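PDB 2IU5: HTH-type dhaKLM operon transcriptional activator DhaS from Lactococcus lactis, which activates transcription of the dhaKLM operon in complex with DhaQ, in response to dihydroxyacetone, by binding an inverted repeat that partly overlaps the -35 promoter sequence. Local coordinates for residues Leu115-Trp118 / Glu119-Leu122; Asp123-Ile126 / Phe127-Lys131; Lys10-Ile13 / Thr14-Ile18. The protein carries 1 engineered substitution. All coordinates share one frame; numbering follows the deposited sequence.

Contact 1. Residues Leu115-Trp118 / Glu119-Leu122; sequences LIQW and ENLL
Two turns of helix 110-132, in the C-terminal region of this TetR-family activator, bring Trp-118 against Leu-121 on one side and Leu-115 against Glu-119 on another. The backbone repeats the alpha-helical i to i+4 bond four times, from Leu-115 O with Glu-119 N to Trp-118 O with Leu-122 N, both 2.9 Å. CD2 of Leu-121 sits at the edge of the indole, near the ring plane, 3.5 Å from Trp-118 CZ3, and the two side chains run alongside each other. The rest of the indole is packed by Leu-86, Leu-89 and Leu-93 of helix 82-95, by Ile-153 and Thr-157 of helix 139-163, and edge-to-face by Phe-114. With CG anti to its own carbonyl carbon (chi1 -67°), the Glu-119 chain turns back toward the preceding turn, and its extended form carries OE2 to 4.0 Å from Leu-115 CG; its CG rests 3.4 Å from Leu-115 O. A glycine here, lacking the whole side chain that touches Leu-115 and Ala-150 of helix 139-163, would probably leave a gap between those two. On a further side of the helix, Gln-117 and Asn-120 point the same way with their amide planes nearly perpendicular, 86° apart. Gln-117 bends at chi2 (-42°), and its NE2 turns back to the carbonyl oxygen of Phe-113. The other end of that amide meets a water, which donates to Gln-117 OE1 at 2.6 Å and accepts a weak bond from Asn-120 ND2 at 3.4 Å.

Contact 2. Residues Asp123-Ile126 / Phe127-Lys131; sequences DKVI and FDQEK
OD2 of Asp-128 is gripped twice: by NZ of Lys-124 at 2.7 Å, in an i to i+4 salt bridge across one turn of the helix, and by the backbone N of Gly-81. The ammonium uses the syn lone pair of OD2 and makes a weak second bond to OD1 at 3.2 Å, so it straddles the carboxylate unevenly. Lys-124 reaches it by bending at chi2 (62°) and again at chi4 (69°), which brings NZ round to the carboxylate, the two side chains crossing at a slant. The same NZ also pairs with Glu-85, and two carboxylates close to one amine would probably stabilise its positive charge. Lys-124 CD lies 4.1 Å from CD2 of Phe-127, approaching the ring obliquely. The regular i to i+4 backbone bonds run beneath, among them Glu-130 N to Ile-126 O at 3.0 Å. Gln-129 CG passes 3.2 Å from Val-125 O, while its amide is held by Tyr-80, Trp-82 and Tyr-135. This end of helix 110-132 is thus wedged between its neighbours: Val-125 and Asp-128 meet Trp-82 of helix 82-95, Ile-126 packs on Ile-145 and Cys-146 of helix 139-163, and Val-125 and Gln-129 touch Ile-182 of helix 171-183.

Contact 3. Residues Lys10-Ile13 / Thr14-Ile18; sequences KSII and TQKII
The flat amide of Gln-15 turns its OE1 back to the backbone of Ile-12, 3.3 Å from CA, while NE2 at its other end lies 4.1 Å from Ile-12 CG2. The two side chains cross at about a right angle at the start of helix 13-28, the first helix of the TetR-type DNA-binding domain, where Ile-12 is the N-cap residue. A bend at chi2 of Gln-15 (92°) swings the amide toward the preceding loop. There a water donates to Ser-11 O at 2.7 Å and accepts from Gln-15 NE2 at 2.9 Å, tying the loop to the helix. Ile-12 has its CG1 between the backbone N and the carbonyl carbon (chi1 53°), and from there CD1 meets both CD and CE of Lys-16 at 3.8 Å. Its carbonyl receives the Lys-16 N-H at 3.0 Å, opening the helical bonding. On the exposed flank Ile-13 and Ile-17 lie side by side, with CG2 of the first 4.2 Å from CD1 of the second. Trp-63 of helix 57-73 touches Ile-12, Gln-15 and Lys-16 alike. Beyond its aliphatic part, Lys-16 ends in NZ, which bonds to Met-8 O and forms a salt bridge with Glu-71. The N-cap side chain is a hydrocarbon and cannot accept a hydrogen bond from the first turn; it contributes apolar contact with Lys-16 and Trp-63 instead.

Overall arrangement
Contacts 1 and 2 are successive portions of helix 110-132, their centres 13 Å apart, so residues 115-131 form one continuous rod in the C-terminal region. Contact 1 lies nearer the middle of the chain, about 9 Å from its centre, and contact 2 about 18 Å out toward the end of that helix. Both pack against helices 82-95 and 139-163, with helix 171-183 added at contact 2. Contact 3 belongs to the DNA-binding domain, its centre about 25 Å from that of contact 1 and 30 Å from that of contact 2, with no touch to either. It lies ahead of the predicted helix-turn-helix motif, residues 35-54, which Thr-14, Gln-15, Ile-17 and Ile-18 touch.

Contact 1. Residues Leu115-Trp118 / Glu119-Leu122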
loop_
_atom_site.group_PDB
_atom_site.type_symbol
_atom_site.label_atom_id
_atom_site.label_comp_id
_atom_site.label_asym_id
_atom_site.label_seq_id
_atom_site.Cartn_x
_atom_site.Cartn_y
_atom_site.Cartn_z
ATOM N N LEU A 115 1.400 4.959 6.986
ATOM C CA LEU A 115 1.948 3.636 6.720
ATOM C C LEU A 115 2.818 3.202 7.886
ATOM O O LEU A 115 2.739 2.063 8.329
ATOM C CB LEU A 115 2.716 3.605 5.396
ATOM C CG LEU A 115 3.467 2.295 5.126
ATOM C CD1 LEU A 115 2.462 1.157 4.938
ATOM C CD2 LEU A 115 4.351 2.459 3.894
ATOM N N ILE A 116 3.645 4.116 8.378
ATOM C CA ILE A 116 4.515 3.800 9.511
ATOM C C ILE A 116 3.686 3.378 10.733
ATOM O O ILE A 116 4.087 2.465 11.464
ATOM C CB ILE A 116 5.421 4.980 9.828
ATOM C CG1 ILE A 116 6.510 5.112 8.755
ATOM C CG2 ILE A 116 6.073 4.752 11.188
ATOM C CD1 ILE A 116 7.362 6.369 8.887
ATOM N N GLN A 117 2.542 4.019 10.951
ATOM C CA GLN A 117 1.638 3.617 12.047
ATOM C C GLN A 117 1.184 2.163 11.925
ATOM O O GLN A 117 1.166 1.405 12.908
ATOM C CB GLN A 117 0.455 4.555 12.151
ATOM C CG GLN A 117 0.901 6.013 12.271
ATOM C CD GLN A 117 2.078 6.151 13.197
ATOM O OE1 GLN A 117 2.013 5.815 14.392
ATOM N NE2 GLN A 117 3.187 6.651 12.662
ATOM N N TRP A 118 0.831 1.789 10.699
ATOM C CA TRP A 118 0.430 0.400 10.445
ATOM C C TRP A 118 1.589 -0.548 10.625
ATOM O O TRP A 118 1.407 -1.675 11.120
ATOM C CB TRP A 118 -0.244 0.251 9.067
ATOM C CG TRP A 118 -1.577 0.928 9.061
ATOM C CD1 TRP A 118 -1.920 2.045 8.361
ATOM C CD2 TRP A 118 -2.757 0.539 9.796
ATOM N NE1 TRP A 118 -3.224 2.374 8.609
ATOM C CE2 TRP A 118 -3.765 1.474 9.485
ATOM C CE3 TRP A 118 -3.056 -0.500 10.684
ATOM C CZ2 TRP A 118 -5.046 1.397 10.027
ATOM C CZ3 TRP A 118 -4.338 -0.573 11.222
ATOM C CH2 TRP A 118 -5.308 0.370 10.891
ATOM N N GLU A 119 2.779 -0.107 10.229
ATOM C CA GLU A 119 3.960 -0.910 10.498
ATOM C C GLU A 119 4.174 -1.102 11.998
ATOM O O GLU A 119 4.593 -2.182 12.425
ATOM C CB GLU A 119 5.184 -0.352 9.785
ATOM C CG GLU A 119 5.053 -0.491 8.265
ATOM C CD GLU A 119 6.222 0.053 7.493
ATOM O OE1 GLU A 119 7.043 0.817 8.063
ATOM O OE2 GLU A 119 6.304 -0.300 6.291
ATOM N N ASN A 120 3.876 -0.057 12.769
ATOM C CA ASN A 120 4.091 -0.145 14.213
ATOM C C ASN A 120 3.070 -1.156 14.752
ATOM O O ASN A 120 3.400 -1.965 15.618
ATOM C CB ASN A 120 3.900 1.238 14.845
ATOM C CG ASN A 120 5.103 2.152 14.613
ATOM O OD1 ASN A 120 6.146 1.727 14.139
ATOM N ND2 ASN A 120 4.936 3.425 14.954
ATOM N N LEU A 121 1.847 -1.108 14.228
ATOM C CA LEU A 121 0.827 -2.080 14.645
ATOM C C LEU A 121 1.303 -3.500 14.319
ATOM O O LEU A 121 1.243 -4.387 15.175
ATOM C CB LEU A 121 -0.523 -1.775 13.993
ATOM C CG LEU A 121 -1.584 -2.816 14.378
ATOM C CD1 LEU A 121 -1.816 -2.981 15.879
ATOM C CD2 LEU A 121 -2.875 -2.639 13.626
ATOM N N LEU A 122 1.794 -3.735 13.099
ATOM C CA LEU A 122 2.284 -5.090 12.785
ATOM C C LEU A 122 3.443 -5.545 13.685
ATOM O O LEU A 122 3.528 -6.702 14.061
ATOM C CB LEU A 122 2.624 -5.257 11.304
ATOM C CG LEU A 122 1.501 -5.796 10.424
ATOM C CD1 LEU A 122 1.240 -7.266 10.730
ATOM C CD2 LEU A 122 0.243 -4.950 10.539
HETATM O O HOH W 1 3.421 5.983 16.598
#

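Contact 2. Residues Asp123-Ile126 / Phe127-Lys131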
loop_
_atom_site.group_PDB
_atom_site.type_symbol
_atom_site.label_atom_id
_atom_site.label_comp_id
_atom_site.label_asym_id
_atom_site.label_seq_id
_atom_site.Cartn_x
_atom_site.Cartn_y
_atom_site.Cartn_z
ATOM N N ASP A 123 4.333 -4.615 14.030
ATOM C CA ASP A 123 5.432 -4.925 14.935
ATOM C C ASP A 123 4.835 -5.411 16.256
ATOM O O ASP A 123 5.337 -6.381 16.822
ATOM C CB ASP A 123 6.340 -3.700 15.104
ATOM C CG ASP A 123 7.247 -3.481 13.890
ATOM O OD1 ASP A 123 7.309 -4.379 13.024
ATOM O OD2 ASP A 123 7.890 -2.418 13.805
ATOM N N LYS A 124 3.779 -4.734 16.705
ATOM C CA LYS A 124 3.042 -5.114 17.935
ATOM C C LYS A 124 2.373 -6.494 17.825
ATOM O O LYS A 124 2.396 -7.278 18.783
ATOM C CB LYS A 124 1.994 -4.037 18.238
ATOM C CG LYS A 124 1.126 -4.276 19.479
ATOM C CD LYS A 124 1.977 -4.310 20.716
ATOM C CE LYS A 124 1.168 -3.881 21.945
ATOM N NZ LYS A 124 0.155 -4.923 22.259
ATOM N N VAL A 125 1.777 -6.789 16.672
ATOM C CA VAL A 125 1.215 -8.119 16.412
ATOM C C VAL A 125 2.262 -9.204 16.608
ATOM O O VAL A 125 2.054 -10.198 17.325
ATOM C CB VAL A 125 0.624 -8.164 14.979
ATOM C CG1 VAL A 125 0.166 -9.568 14.631
ATOM C CG2 VAL A 125 -0.536 -7.194 14.872
ATOM N N ILE A 126 3.411 -9.018 15.964
ATOM C CA ILE A 126 4.506 -9.978 16.093
ATOM C C ILE A 126 4.956 -10.124 17.551
ATOM O O ILE A 126 5.059 -11.235 18.048
ATOM C CB ILE A 126 5.676 -9.528 15.217
ATOM C CG1 ILE A 126 5.254 -9.563 13.743
ATOM C CG2 ILE A 126 6.880 -10.408 15.465
ATOM C CD1 ILE A 126 4.968 -10.953 13.188
ATOM N N PHE A 127 5.221 -8.997 18.211
ATOM C CA PHE A 127 5.611 -8.888 19.638
ATOM C C PHE A 127 4.646 -9.723 20.478
ATOM O O PHE A 127 5.074 -10.548 21.266
ATOM C CB PHE A 127 5.480 -7.397 20.002
ATOM C CG PHE A 127 5.972 -6.966 21.373
ATOM C CD1 PHE A 127 7.323 -6.983 21.706
ATOM C CD2 PHE A 127 5.067 -6.525 22.328
ATOM C CE1 PHE A 127 7.747 -6.573 22.975
ATOM C CE2 PHE A 127 5.475 -6.116 23.583
ATOM C CZ PHE A 127 6.821 -6.140 23.909
ATOM N N ASP A 128 3.342 -9.491 20.290
ATOM C CA ASP A 128 2.348 -10.155 21.140
ATOM C C ASP A 128 2.252 -11.644 20.823
ATOM O O ASP A 128 2.101 -12.474 21.711
ATOM C CB ASP A 128 0.960 -9.539 20.958
ATOM C CG ASP A 128 0.805 -8.185 21.625
ATOM O OD1 ASP A 128 1.728 -7.736 22.337
ATOM O OD2 ASP A 128 -0.255 -7.518 21.458
ATOM N N GLN A 129 2.337 -11.993 19.544
ATOM C CA GLN A 129 2.258 -13.396 19.174
ATOM C C GLN A 129 3.411 -14.194 19.770
ATOM O O GLN A 129 3.228 -15.306 20.226
ATOM C CB GLN A 129 2.206 -13.531 17.654
ATOM C CG GLN A 129 0.884 -13.144 17.023
ATOM C CD GLN A 129 -0.344 -13.891 17.512
ATOM O OE1 GLN A 129 -1.411 -13.275 17.647
ATOM N NE2 GLN A 129 -0.221 -15.191 17.774
ATOM N N GLU A 130 4.604 -13.616 19.768
ATOM C CA GLU A 130 5.773 -14.324 20.268
ATOM C C GLU A 130 5.684 -14.569 21.764
ATOM O O GLU A 130 6.370 -15.443 22.295
ATOM C CB GLU A 130 7.023 -13.521 19.937
ATOM C CG GLU A 130 7.317 -13.592 18.434
ATOM C CD GLU A 130 8.758 -13.263 18.101
ATOM O OE1 GLU A 130 9.368 -12.438 18.817
ATOM O OE2 GLU A 130 9.274 -13.836 17.118
ATOM N N LYS A 131 4.836 -13.790 22.434
ATOM C CA LYS A 131 4.569 -14.039 23.858
ATOM C C LYS A 131 3.658 -15.255 24.039
ATOM O O LYS A 131 3.767 -15.991 25.023
ATOM C CB LYS A 131 3.947 -12.806 24.540
ATOM C CG LYS A 131 4.875 -11.614 24.749
ATOM C CD LYS A 131 4.122 -10.272 24.828
ATOM C CE LYS A 131 4.129 -9.698 26.236
ATOM N NZ LYS A 131 4.016 -8.206 26.270
#

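Contact 3. Residues Lys10-Ile13 / Thr14-Ile18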
loop_
_atom_site.group_PDB
_atom_site.type_symbol
_atom_site.label_atom_id
_atom_site.label_comp_id
_atom_site.label_asym_id
_atom_site.label_seq_id
_atom_site.Cartn_x
_atom_site.Cartn_y
_atom_site.Cartn_z
ATOM N N LYS A 10 -1.828 12.250 32.941
ATOM C CA LYS A 10 -1.506 13.270 33.934
ATOM C C LYS A 10 -0.526 14.361 33.497
ATOM O O LYS A 10 -0.626 15.495 33.955
ATOM C CB LYS A 10 -1.054 12.645 35.255
ATOM C CG LYS A 10 0.194 11.786 35.141
ATOM C CD LYS A 10 0.203 10.720 36.234
ATOM C CE LYS A 10 1.463 10.815 37.078
ATOM N NZ LYS A 10 2.659 10.352 36.316
ATOM N N SER A 11 0.413 14.027 32.617
ATOM C CA SER A 11 1.443 14.973 32.221
ATOM C C SER A 11 1.005 15.755 30.988
ATOM O O SER A 11 1.718 16.657 30.567
ATOM C CB SER A 11 2.742 14.183 31.931
ATOM O OG SER A 11 2.609 13.286 30.827
ATOM N N ILE A 12 -0.150 15.407 30.420
ATOM C CA ILE A 12 -0.607 16.057 29.189
ATOM C C ILE A 12 -2.072 16.508 29.205
ATOM O O ILE A 12 -2.700 16.537 28.162
ATOM C CB ILE A 12 -0.297 15.203 27.940
ATOM C CG1 ILE A 12 -0.830 13.794 28.099
ATOM C CG2 ILE A 12 1.212 15.139 27.708
ATOM C CD1 ILE A 12 -0.843 13.011 26.787
ATOM N N ILE A 13 -2.586 16.853 30.383
ATOM C CA ILE A 13 -4.008 17.121 30.577
ATOM C C ILE A 13 -4.451 18.244 29.630
ATOM O O ILE A 13 -5.418 18.102 28.877
ATOM C CB ILE A 13 -4.267 17.520 32.039
ATOM C CG1 ILE A 13 -4.015 16.338 32.977
ATOM C CG2 ILE A 13 -5.660 18.132 32.200
ATOM C CD1 ILE A 13 -3.940 16.747 34.453
ATOM N N THR A 14 -3.735 19.364 29.662
ATOM C CA THR A 14 -4.184 20.523 28.897
ATOM C C THR A 14 -4.046 20.279 27.405
ATOM O O THR A 14 -4.926 20.635 26.631
ATOM C CB THR A 14 -3.422 21.802 29.301
ATOM O OG1 THR A 14 -3.625 22.052 30.698
ATOM C CG2 THR A 14 -3.924 22.999 28.499
ATOM N N GLN A 15 -2.937 19.669 27.001
ATOM C CA GLN A 15 -2.760 19.307 25.599
ATOM C C GLN A 15 -3.915 18.473 25.080
ATOM O O GLN A 15 -4.390 18.696 23.962
ATOM C CB GLN A 15 -1.438 18.571 25.357
ATOM C CG GLN A 15 -0.206 19.418 25.662
ATOM C CD GLN A 15 0.305 19.254 27.087
ATOM O OE1 GLN A 15 -0.464 19.154 28.041
ATOM N NE2 GLN A 15 1.622 19.229 27.241
ATOM N N LYS A 16 -4.365 17.512 25.891
ATOM C CA LYS A 16 -5.437 16.624 25.459
ATOM C C LYS A 16 -6.745 17.380 25.279
ATOM O O LYS A 16 -7.512 17.078 24.356
ATOM C CB LYS A 16 -5.583 15.424 26.411
ATOM C CG LYS A 16 -4.488 14.415 26.175
ATOM C CD LYS A 16 -4.617 13.191 27.076
ATOM C CE LYS A 16 -4.450 11.956 26.191
ATOM N NZ LYS A 16 -4.926 10.668 26.779
ATOM N N ILE A 17 -6.994 18.354 26.151
ATOM C CA ILE A 17 -8.195 19.186 26.050
ATOM C C ILE A 17 -8.158 20.030 24.777
ATOM O O ILE A 17 -9.150 20.123 24.037
ATOM C CB ILE A 17 -8.357 20.041 27.313
ATOM C CG1 ILE A 17 -8.612 19.163 28.535
ATOM C CG2 ILE A 17 -9.475 21.074 27.138
ATOM C CD1 ILE A 17 -8.531 19.963 29.808
ATOM N N ILE A 18 -7.000 20.639 24.522
ATOM C CA ILE A 18 -6.836 21.466 23.324
ATOM C C ILE A 18 -6.999 20.593 22.074
ATOM O O ILE A 18 -7.705 20.953 21.141
ATOM C CB ILE A 18 -5.460 22.145 23.344
ATOM C CG1 ILE A 18 -5.402 23.179 24.471
ATOM C CG2 ILE A 18 -5.196 22.825 22.017
ATOM C CD1 ILE A 18 -3.967 23.656 24.722
HETATM O O HOH W 2 2.947 18.896 29.758
#